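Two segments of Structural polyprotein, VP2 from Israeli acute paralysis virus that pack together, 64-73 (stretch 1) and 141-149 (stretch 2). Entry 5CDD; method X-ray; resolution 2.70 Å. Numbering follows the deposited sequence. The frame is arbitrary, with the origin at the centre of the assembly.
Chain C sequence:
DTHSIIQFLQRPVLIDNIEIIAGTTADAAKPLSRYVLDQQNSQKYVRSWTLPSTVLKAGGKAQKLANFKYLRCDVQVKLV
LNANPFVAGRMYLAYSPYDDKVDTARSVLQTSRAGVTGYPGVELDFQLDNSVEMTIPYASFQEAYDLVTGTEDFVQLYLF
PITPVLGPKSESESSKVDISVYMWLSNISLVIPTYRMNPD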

ATOM      1  N   LYS C  64      65.876 -14.293  16.626  1.00 46.14           N
ATOM      2  CA  LYS C  64      65.392 -14.771  15.351  1.00 45.20           C
ATOM      3  C   LYS C  64      64.589 -13.680  14.655  1.00 44.88           C
ATOM      4  O   LYS C  64      64.756 -13.451  13.468  1.00 45.24           O
ATOM      5  CB  LYS C  64      64.524 -16.010  15.545  1.00 46.36           C
ATOM      6  CG  LYS C  64      64.676 -17.011  14.430  1.00 47.29           C
ATOM      7  CD  LYS C  64      66.036 -17.675  14.519  1.00 48.91           C
ATOM      8  CE  LYS C  64      66.361 -18.456  13.258  1.00 50.63           C
ATOM      9  NZ  LYS C  64      67.766 -18.951  13.236  1.00 52.71           N
ATOM     10  N   LEU C  65      63.725 -13.002  15.397  1.00 43.84           N
ATOM     11  CA  LEU C  65      62.917 -11.951  14.810  1.00 43.20           C
ATOM     12  C   LEU C  65      63.497 -10.564  15.039  1.00 43.02           C
ATOM     13  O   LEU C  65      62.762  -9.587  15.176  1.00 43.84           O
ATOM     14  CB  LEU C  65      61.487 -12.038  15.349  1.00 42.01           C
ATOM     15  CG  LEU C  65      61.356 -12.362  16.840  1.00 41.22           C
ATOM     16  CD1 LEU C  65      61.726 -11.163  17.679  1.00 40.43           C
ATOM     17  CD2 LEU C  65      59.935 -12.771  17.142  1.00 40.82           C
ATOM     18  N   ALA C  66      64.821 -10.481  15.092  1.00 42.57           N
ATOM     19  CA  ALA C  66      65.486  -9.200  15.269  1.00 42.17           C
ATOM     20  C   ALA C  66      65.295  -8.376  14.000  1.00 42.40           C
ATOM     21  O   ALA C  66      65.231  -8.925  12.899  1.00 41.81           O
ATOM     22  CB  ALA C  66      66.948  -9.421  15.519  1.00 41.35           C
ATOM     23  N   ASN C  67      65.207  -7.059  14.162  1.00 42.85           N
ATOM     24  CA  ASN C  67      65.017  -6.151  13.039  1.00 42.47           C
ATOM     25  C   ASN C  67      63.594  -6.198  12.498  1.00 42.40           C
ATOM     26  O   ASN C  67      63.322  -5.728  11.395  1.00 42.18           O
ATOM     27  CB  ASN C  67      66.018  -6.457  11.926  1.00 42.25           C
ATOM     28  CG  ASN C  67      67.444  -6.164  12.341  1.00 42.36           C
ATOM     29  OD1 ASN C  67      67.791  -5.022  12.647  1.00 42.33           O
ATOM     30  ND2 ASN C  67      68.276  -7.197  12.364  1.00 42.89           N
ATOM     31  N   PHE C  68      62.692  -6.780  13.284  1.00 41.93           N
ATOM     32  CA  PHE C  68      61.280  -6.852  12.931  1.00 40.13           C
ATOM     33  C   PHE C  68      60.536  -5.965  13.921  1.00 39.62           C
ATOM     34  O   PHE C  68      60.910  -5.886  15.090  1.00 41.39           O
ATOM     35  CB  PHE C  68      60.771  -8.288  13.009  1.00 39.93           C
ATOM     36  CG  PHE C  68      60.850  -9.023  11.706  1.00 41.02           C
ATOM     37  CD1 PHE C  68      60.106  -8.599  10.611  1.00 41.15           C
ATOM     38  CD2 PHE C  68      61.665 -10.140  11.571  1.00 42.13           C
ATOM     39  CE1 PHE C  68      60.172  -9.278   9.396  1.00 41.69           C
ATOM     40  CE2 PHE C  68      61.739 -10.826  10.359  1.00 42.15           C
ATOM     41  CZ  PHE C  68      60.990 -10.394   9.271  1.00 42.25           C
ATOM     42  N   LYS C  69      59.482  -5.301  13.460  1.00 37.86           N
ATOM     43  CA  LYS C  69      58.743  -4.389  14.322  1.00 35.91           C
ATOM     44  C   LYS C  69      57.501  -4.936  15.017  1.00 35.57           C
ATOM     45  O   LYS C  69      57.355  -4.787  16.231  1.00 36.07           O
ATOM     46  CB  LYS C  69      58.369  -3.134  13.528  1.00 35.34           C
ATOM     47  CG  LYS C  69      57.649  -2.069  14.335  1.00 34.36           C
ATOM     48  CD  LYS C  69      58.516  -1.552  15.463  1.00 34.13           C
ATOM     49  CE  LYS C  69      57.833  -0.417  16.199  1.00 32.41           C
ATOM     50  NZ  LYS C  69      58.694   0.124  17.280  1.00 34.84           N
ATOM     51  N   TYR C  70      56.605  -5.564  14.261  1.00 34.68           N
ATOM     52  CA  TYR C  70      55.370  -6.080  14.843  1.00 33.08           C
ATOM     53  C   TYR C  70      55.176  -7.588  14.778  1.00 32.41           C
ATOM     54  O   TYR C  70      55.534  -8.237  13.796  1.00 32.41           O
ATOM     55  CB  TYR C  70      54.171  -5.390  14.191  1.00 31.82           C
ATOM     56  CG  TYR C  70      54.172  -3.892  14.365  1.00 30.86           C
ATOM     57  CD1 TYR C  70      54.054  -3.317  15.631  1.00 30.21           C
ATOM     58  CD2 TYR C  70      54.304  -3.045  13.266  1.00 30.98           C
ATOM     59  CE1 TYR C  70      54.068  -1.932  15.799  1.00 31.14           C
ATOM     60  CE2 TYR C  70      54.320  -1.659  13.421  1.00 31.38           C
ATOM     61  CZ  TYR C  70      54.201  -1.111  14.688  1.00 31.74           C
ATOM     62  OH  TYR C  70      54.217   0.255  14.845  1.00 33.96           O
ATOM     63  N   LEU C  71      54.587  -8.128  15.838  1.00 32.08           N
ATOM     64  CA  LEU C  71      54.319  -9.555  15.940  1.00 32.13           C
ATOM     65  C   LEU C  71      52.886  -9.791  16.394  1.00 33.62           C
ATOM     66  O   LEU C  71      52.338  -9.025  17.185  1.00 33.58           O
ATOM     67  CB  LEU C  71      55.276 -10.204  16.942  1.00 31.00           C
ATOM     68  CG  LEU C  71      55.013 -11.672  17.289  1.00 30.05           C
ATOM     69  CD1 LEU C  71      55.240 -12.548  16.066  1.00 30.27           C
ATOM     70  CD2 LEU C  71      55.930 -12.095  18.418  1.00 28.71           C
ATOM     71  N   ARG C  72      52.285 -10.858  15.880  1.00 35.31           N
ATOM     72  CA  ARG C  72      50.923 -11.235  16.234  1.00 37.91           C
ATOM     73  C   ARG C  72      50.969 -12.753  16.359  1.00 37.87           C
ATOM     74  O   ARG C  72      51.466 -13.426  15.458  1.00 38.04           O
ATOM     75  CB  ARG C  72      49.950 -10.825  15.127  1.00 40.92           C
ATOM     76  CG  ARG C  72      48.490 -10.956  15.511  1.00 46.32           C
ATOM     77  CD  ARG C  72      47.588 -10.860  14.293  1.00 52.54           C
ATOM     78  NE  ARG C  72      46.177 -10.932  14.663  1.00 59.18           N
ATOM     79  CZ  ARG C  72      45.504  -9.945  15.249  1.00 63.27           C
ATOM     80  NH1 ARG C  72      46.115  -8.800  15.531  1.00 64.37           N
ATOM     81  NH2 ARG C  72      44.224 -10.103  15.561  1.00 64.91           N
ATOM     82  N   CYS C  73      50.466 -13.298  17.462  1.00 38.43           N
ATOM     83  CA  CYS C  73      50.519 -14.745  17.638  1.00 39.73           C
ATOM     84  C   CYS C  73      49.754 -15.278  18.843  1.00 39.62           C
ATOM     85  O   CYS C  73      49.338 -14.525  19.723  1.00 39.51           O
ATOM     86  CB  CYS C  73      51.977 -15.180  17.778  1.00 40.74           C
ATOM     87  SG  CYS C  73      52.785 -14.455  19.236  1.00 42.97           S
ATOM     88  N   PHE C 141      44.885  -5.986  22.777  1.00 33.21           N
ATOM     89  CA  PHE C 141      43.798  -5.162  22.265  1.00 31.91           C
ATOM     90  C   PHE C 141      44.336  -4.328  21.107  1.00 32.22           C
ATOM     91  O   PHE C 141      43.593  -3.609  20.437  1.00 33.18           O
ATOM     92  CB  PHE C 141      43.227  -4.262  23.371  1.00 30.66           C
ATOM     93  CG  PHE C 141      44.206  -3.260  23.925  1.00 30.23           C
ATOM     94  CD1 PHE C 141      44.559  -2.128  23.199  1.00 30.42           C
ATOM     95  CD2 PHE C 141      44.760  -3.440  25.186  1.00 30.79           C
ATOM     96  CE1 PHE C 141      45.450  -1.190  23.724  1.00 29.65           C
ATOM     97  CE2 PHE C 141      45.650  -2.509  25.719  1.00 29.80           C
ATOM     98  CZ  PHE C 141      45.995  -1.381  24.986  1.00 28.73           C
ATOM     99  N   GLN C 142      45.641  -4.441  20.882  1.00 31.55           N
ATOM    100  CA  GLN C 142      46.310  -3.728  19.806  1.00 31.55           C
ATOM    101  C   GLN C 142      46.398  -4.632  18.585  1.00 31.85           C
ATOM    102  O   GLN C 142      46.315  -5.854  18.702  1.00 30.98           O
ATOM    103  CB  GLN C 142      47.710  -3.311  20.244  1.00 32.43           C
ATOM    104  CG  GLN C 142      47.722  -2.392  21.443  1.00 34.34           C
ATOM    105  CD  GLN C 142      49.120  -1.998  21.848  1.00 35.89           C
ATOM    106  OE1 GLN C 142      49.925  -2.844  22.232  1.00 38.28           O
ATOM    107  NE2 GLN C 142      49.421  -0.708  21.761  1.00 37.03           N
ATOM    108  N   GLU C 143      46.571  -4.031  17.414  1.00 33.14           N
ATOM    109  CA  GLU C 143      46.652  -4.792  16.175  1.00 34.94           C
ATOM    110  C   GLU C 143      47.867  -5.712  16.134  1.00 35.68           C
ATOM    111  O   GLU C 143      47.888  -6.695  15.386  1.00 35.45           O
ATOM    112  CB  GLU C 143      46.678  -3.842  14.979  1.00 36.64           C
ATOM    113  CG  GLU C 143      45.458  -2.931  14.872  1.00 41.44           C
ATOM    114  CD  GLU C 143      44.139  -3.687  14.952  1.00 44.44           C
ATOM    115  OE1 GLU C 143      43.689  -3.992  16.080  1.00 46.26           O
ATOM    116  OE2 GLU C 143      43.555  -3.984  13.887  1.00 46.02           O
ATOM    117  N   ALA C 144      48.877  -5.394  16.939  1.00 36.21           N
ATOM    118  CA  ALA C 144      50.092  -6.197  16.992  1.00 35.45           C
ATOM    119  C   ALA C 144      50.951  -5.855  18.206  1.00 36.17           C
ATOM    120  O   ALA C 144      50.763  -4.823  18.851  1.00 36.47           O
ATOM    121  CB  ALA C 144      50.898  -6.010  15.716  1.00 33.79           C
ATOM    122  N   TYR C 145      51.896  -6.741  18.502  1.00 37.37           N
ATOM    123  CA  TYR C 145      52.812  -6.576  19.625  1.00 38.19           C
ATOM    124  C   TYR C 145      54.091  -5.894  19.139  1.00 38.69           C
ATOM    125  O   TYR C 145      54.697  -6.327  18.161  1.00 39.01           O
ATOM    126  CB  TYR C 145      53.139  -7.954  20.213  1.00 39.18           C
ATOM    127  CG  TYR C 145      54.132  -7.951  21.356  1.00 40.60           C
ATOM    128  CD1 TYR C 145      53.815  -7.372  22.584  1.00 41.08           C
ATOM    129  CD2 TYR C 145      55.387  -8.543  21.212  1.00 40.99           C
ATOM    130  CE1 TYR C 145      54.725  -7.383  23.642  1.00 41.95           C
ATOM    131  CE2 TYR C 145      56.302  -8.559  22.261  1.00 41.51           C
ATOM    132  CZ  TYR C 145      55.965  -7.978  23.471  1.00 42.09           C
ATOM    133  OH  TYR C 145      56.867  -7.993  24.508  1.00 43.25           O
ATOM    134  N   ASP C 146      54.495  -4.825  19.818  1.00 39.57           N
ATOM    135  CA  ASP C 146      55.707  -4.104  19.445  1.00 40.55           C
ATOM    136  C   ASP C 146      56.927  -4.868  19.949  1.00 40.68           C
ATOM    137  O   ASP C 146      57.190  -4.910  21.152  1.00 41.56           O
ATOM    138  CB  ASP C 146      55.697  -2.702  20.053  1.00 43.45           C
ATOM    139  CG  ASP C 146      56.743  -1.795  19.440  1.00 47.20           C
ATOM    140  OD1 ASP C 146      57.933  -2.178  19.424  1.00 48.62           O
ATOM    141  OD2 ASP C 146      56.373  -0.697  18.976  1.00 49.37           O
ATOM    142  N   LEU C 147      57.672  -5.468  19.025  1.00 39.94           N
ATOM    143  CA  LEU C 147      58.855  -6.242  19.376  1.00 38.86           C
ATOM    144  C   LEU C 147      60.005  -5.388  19.898  1.00 39.94           C
ATOM    145  O   LEU C 147      60.751  -5.811  20.776  1.00 40.49           O
ATOM    146  CB  LEU C 147      59.327  -7.053  18.164  1.00 35.22           C
ATOM    147  CG  LEU C 147      58.359  -8.099  17.601  1.00 33.90           C
ATOM    148  CD1 LEU C 147      58.897  -8.625  16.287  1.00 34.07           C
ATOM    149  CD2 LEU C 147      58.166  -9.231  18.596  1.00 33.29           C
ATOM    150  N   VAL C 148      60.146  -4.180  19.370  1.00 41.66           N
ATOM    151  CA  VAL C 148      61.236  -3.307  19.789  1.00 43.34           C
ATOM    152  C   VAL C 148      61.011  -2.680  21.163  1.00 45.83           C
ATOM    153  O   VAL C 148      61.947  -2.549  21.946  1.00 46.69           O
ATOM    154  CB  VAL C 148      61.473  -2.182  18.755  1.00 41.94           C
ATOM    155  CG1 VAL C 148      62.656  -1.343  19.155  1.00 40.69           C
ATOM    156  CG2 VAL C 148      61.730  -2.778  17.395  1.00 41.37           C
ATOM    157  N   THR C 149      59.771  -2.305  21.459  1.00 48.66           N
ATOM    158  CA  THR C 149      59.439  -1.685  22.737  1.00 51.40           C
ATOM    159  C   THR C 149      59.341  -2.686  23.886  1.00 53.51           C
ATOM    160  O   THR C 149      59.675  -2.359  25.023  1.00 53.21           O
ATOM    161  CB  THR C 149      58.116  -0.899  22.625  1.00 51.38           C
ATOM    162  OG1 THR C 149      58.349   0.328  21.922  1.00 51.54           O
ATOM    163  CG2 THR C 149      57.544  -0.609  24.000  1.00 52.27           C
TER

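The two segments meet as a short antiparallel pairing of strands, and the backbone fixes the distances within which the side chains must fit. Leu71 and Tyr145 form a hydrogen-bonded pair: Leu71 N donates to Tyr145 O at 2.9 Å, and Tyr145 N donates to Leu71 O at 2.7 Å. One step along, Tyr70 and Asp146 are a non-hydrogen-bonded pair with their CA atoms 5.0 Å apart, and Tyr70 CA approaches Tyr145 O at 3.4 Å in a CA-H...O contact. The ladder ends with Leu147 N donating to Lys69 O at 2.9 Å. Beyond that bond residues 147-149 adopt helical backbone angles, so the second segment turns out of the extended pairing.

At this turn stands the main bump of the contact, Leu147, which has more of its surface covered by the opposing segment than any other residue here. Its CA-to-CB bond points toward the first segment, and both of its methyls lie against Leu65 and Leu71. Leu147 CD2 makes the closest approach to Leu71 CB, at 3.5 Å, and Leu147 CD1 lies 4.0 Å from Leu65 CD1. Leu147 CD1 also reaches Phe68 CB at 3.8 Å and lies 3.6 Å from the carbonyl atom Phe68 O. A leucine suits the place because its broad, branched apolar end fills the hollow lined by Leu65, Phe68 and Leu71. The hollow owes part of its shape to the type II turn from Leu65 to Phe68, which brings Leu65 back alongside the start of the strand. Phe68 contributes the base of its side chain, while its ring leads away, leaving space beside CB for the methyl.

Side chains alternate across the sheet. Leu71 and Tyr145 share one face, but the end of the Tyr145 side chain leads away from the first segment, and it is Leu147 that packs against Leu71 CB. Tyr70 and Asp146 occupy the other face. There the small Ala144 points toward the first segment and sets its methyl CB 3.7 Å from Tyr70 CB, a close fit at the root of the tyrosine that a short side chain makes without reaching far.

Lys69 illustrates how a long, flexible chain can serve a polar site. Its CA-to-CB bond points away from the second segment, yet its end comes nearer, and Lys69 NZ forms a salt bridge with Asp146, 3.0 Å from OD2, with a weak hydrogen bond to OD1 at 3.2 Å. Lys69 NZ also lies 3.9 Å from Val148 CB, so the charged tip sits beside an apolar branch. Asp146 has a second task: its OD1 accepts a hydrogen bond from Thr149 N at 2.7 Å, tying the carboxylate to the backbone that turns away after the strand. A short acidic side chain is well suited to linking the two.

At the far end, Arg72 starts sideways and extends until Arg72 NH1 meets the carbonyl Glu143 O at 2.8 Å. This hydrogen bond is weak, its angle only 118°, although the oxygen lies near the guanidinium plane.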